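Local coordinates for CYTH domain-containing protein (Pyrococcus horikoshii, PDB 2DC4) that is of unknown function but belongs to the CYTH family, related to class IV adenylate cyclases, and probably acts on phosphorylated substrates inside its beta barrel, at residues A[45-49]-A[80-84]. Coordinates in Å, arbitrary orientation, origin at the centre of the assembly. Residue numbers count along the deposited sequence, not the author numbering.
Sequences RVRKI and PEGAI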
ATOM      1  N   ARG A  45      -0.433   7.525  -7.491  1.00 18.38           N
ATOM      2  CA  ARG A  45      -1.339   6.699  -8.269  1.00 17.60           C
ATOM      3  C   ARG A  45      -1.307   5.255  -7.820  1.00 17.83           C
ATOM      4  O   ARG A  45      -0.350   4.799  -7.188  1.00 18.40           O
ATOM      5  CB  ARG A  45      -0.970   6.745  -9.755  1.00 19.01           C
ATOM      6  CG  ARG A  45       0.299   5.981 -10.061  1.00 23.14           C
ATOM      7  CD  ARG A  45       0.729   6.055 -11.517  1.00 23.67           C
ATOM      8  NE  ARG A  45       1.973   5.311 -11.699  1.00 26.57           N
ATOM      9  CZ  ARG A  45       2.983   5.715 -12.459  1.00 26.65           C
ATOM     10  NH1 ARG A  45       2.905   6.864 -13.116  1.00 28.17           N
ATOM     11  NH2 ARG A  45       4.081   4.975 -12.546  1.00 29.84           N
ATOM     12  N   VAL A  46      -2.380   4.548  -8.142  1.00 16.17           N
ATOM     13  CA  VAL A  46      -2.492   3.130  -7.861  1.00 15.51           C
ATOM     14  C   VAL A  46      -2.567   2.503  -9.244  1.00 15.87           C
ATOM     15  O   VAL A  46      -3.467   2.814 -10.028  1.00 16.15           O
ATOM     16  CB  VAL A  46      -3.774   2.781  -7.093  1.00 15.22           C
ATOM     17  CG1 VAL A  46      -3.933   1.267  -7.029  1.00 13.71           C
ATOM     18  CG2 VAL A  46      -3.723   3.376  -5.695  1.00 14.72           C
ATOM     19  N   ARG A  47      -1.612   1.637  -9.548  1.00 13.51           N
ATOM     20  CA  ARG A  47      -1.570   0.979 -10.850  1.00 15.16           C
ATOM     21  C   ARG A  47      -1.959  -0.490 -10.809  1.00 15.44           C
ATOM     22  O   ARG A  47      -1.568  -1.224  -9.902  1.00 16.56           O
ATOM     23  CB  ARG A  47      -0.164   1.087 -11.449  1.00 17.52           C
ATOM     24  CG  ARG A  47       0.072   0.156 -12.641  1.00 17.87           C
ATOM     25  CD  ARG A  47       1.394   0.461 -13.347  1.00 20.24           C
ATOM     26  NE  ARG A  47       1.392   1.799 -13.930  1.00 21.20           N
ATOM     27  CZ  ARG A  47       2.473   2.412 -14.408  1.00 22.38           C
ATOM     28  NH1 ARG A  47       3.652   1.808 -14.375  1.00 22.80           N
ATOM     29  NH2 ARG A  47       2.372   3.631 -14.918  1.00 23.42           N
ATOM     30  N   LYS A  48      -2.746  -0.892 -11.804  1.00 15.73           N
ATOM     31  CA  LYS A  48      -3.163  -2.276 -11.984  1.00 16.93           C
ATOM     32  C   LYS A  48      -2.655  -2.715 -13.356  1.00 19.13           C
ATOM     33  O   LYS A  48      -2.870  -2.023 -14.352  1.00 19.93           O
ATOM     34  CB  LYS A  48      -4.690  -2.395 -11.964  1.00 20.62           C
ATOM     35  CG  LYS A  48      -5.308  -2.220 -10.600  1.00 23.79           C
ATOM     36  CD  LYS A  48      -6.828  -2.311 -10.649  1.00 30.22           C
ATOM     37  CE  LYS A  48      -7.457  -1.068 -11.272  1.00 32.00           C
ATOM     38  NZ  LYS A  48      -8.946  -1.101 -11.206  1.00 38.62           N
ATOM     39  N   ILE A  49      -1.953  -3.842 -13.403  1.00 17.60           N
ATOM     40  CA  ILE A  49      -1.468  -4.374 -14.669  1.00 18.24           C
ATOM     41  C   ILE A  49      -2.382  -5.569 -14.857  1.00 19.64           C
ATOM     42  O   ILE A  49      -2.170  -6.633 -14.289  1.00 19.44           O
ATOM     43  CB  ILE A  49      -0.015  -4.825 -14.584  1.00 19.46           C
ATOM     44  CG1 ILE A  49       0.838  -3.691 -14.007  1.00 21.32           C
ATOM     45  CG2 ILE A  49       0.495  -5.185 -15.985  1.00 18.37           C
ATOM     46  CD1 ILE A  49       2.317  -4.021 -13.894  1.00 25.30           C
ATOM     47  N   PRO A  80      -5.410  -3.625  -5.211  1.00 17.36           N
ATOM     48  CA  PRO A  80      -5.498  -2.287  -5.804  1.00 17.98           C
ATOM     49  C   PRO A  80      -6.823  -1.587  -5.494  1.00 15.51           C
ATOM     50  O   PRO A  80      -6.871  -0.370  -5.356  1.00 16.43           O
ATOM     51  CB  PRO A  80      -5.310  -2.557  -7.292  1.00 18.30           C
ATOM     52  CG  PRO A  80      -5.900  -3.938  -7.471  1.00 18.02           C
ATOM     53  CD  PRO A  80      -5.372  -4.670  -6.250  1.00 18.59           C
ATOM     54  N   GLU A  81      -7.899  -2.362  -5.386  1.00 17.21           N
ATOM     55  CA  GLU A  81      -9.200  -1.777  -5.081  1.00 16.91           C
ATOM     56  C   GLU A  81      -9.137  -1.206  -3.674  1.00 18.24           C
ATOM     57  O   GLU A  81      -9.656  -0.123  -3.410  1.00 19.17           O
ATOM     58  CB  GLU A  81     -10.314  -2.829  -5.143  1.00 19.22           C
ATOM     59  CG  GLU A  81     -10.686  -3.323  -6.540  1.00 22.37           C
ATOM     60  CD  GLU A  81      -9.618  -4.194  -7.177  1.00 23.82           C
ATOM     61  OE1 GLU A  81      -9.019  -5.026  -6.464  1.00 22.58           O
ATOM     62  OE2 GLU A  81      -9.391  -4.060  -8.400  1.00 25.48           O
ATOM     63  N   GLY A  82      -8.491  -1.946  -2.779  1.00 16.54           N
ATOM     64  CA  GLY A  82      -8.364  -1.498  -1.404  1.00 16.69           C
ATOM     65  C   GLY A  82      -7.485  -0.268  -1.298  1.00 16.64           C
ATOM     66  O   GLY A  82      -7.748   0.624  -0.502  1.00 17.43           O
ATOM     67  N   ALA A  83      -6.431  -0.215  -2.104  1.00 16.25           N
ATOM     68  CA  ALA A  83      -5.530   0.934  -2.078  1.00 16.23           C
ATOM     69  C   ALA A  83      -6.251   2.193  -2.556  1.00 17.19           C
ATOM     70  O   ALA A  83      -6.045   3.288  -2.023  1.00 17.38           O
ATOM     71  CB  ALA A  83      -4.314   0.659  -2.952  1.00 16.39           C
ATOM     72  N   ILE A  84      -7.089   2.039  -3.574  1.00 17.77           N
ATOM     73  CA  ILE A  84      -7.843   3.169  -4.099  1.00 17.60           C
ATOM     74  C   ILE A  84      -8.851   3.632  -3.046  1.00 18.96           C
ATOM     75  O   ILE A  84      -9.006   4.830  -2.806  1.00 20.00           O
ATOM     76  CB  ILE A  84      -8.543   2.779  -5.417  1.00 16.45           C
ATOM     77  CG1 ILE A  84      -7.481   2.668  -6.519  1.00 16.17           C
ATOM     78  CG2 ILE A  84      -9.609   3.813  -5.781  1.00 16.74           C
ATOM     79  CD1 ILE A  84      -7.938   1.962  -7.782  1.00 15.82           C
TER
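Strand 45-49 carries the first turn of helix 80-89 on one of its faces. The short axes run nearly antiparallel, at 165°, and come within 8.6 Å. Arg45 is out of reach of this helical turn; its NH1 is hydrogen-bonded to Tyr35 OH. Val46 is the main apolar contact and lies buried under the helix. Its CG2 is 3.9 Å from Ala83 CB, and its CB is 3.8 Å from Ile84 CG1. Its CG1 lies 3.8 Å from Pro80 O, a carbonyl that accepts the hydrogen bond of Ile84 N at 3.0 Å within the helix turn. Arg47 faces the other side of the sheet, where it forms a salt bridge with Asp33. This alternation suits the CYTH fold, an antiparallel barrel whose interior is typically lined with charged residues. Here the arginines point to that polar side, while Val46 and Lys48 face the helix packed outside. Lys48 lays its aliphatic chain against the proline that starts the helix, with CG 3.3 Å from Pro80 CB. Its NZ is 4.1 Å from Glu81 OE2, too far for a salt bridge, and pairs with Glu32 on the adjacent strand instead. Ile49 is out of reach of this helical turn and packs on Tyr56 and Glu29 of the flanking strands. Beyond the strand, Ala83 also packs on Phe75 of the second subunit, so the helix start borders the dimer interface.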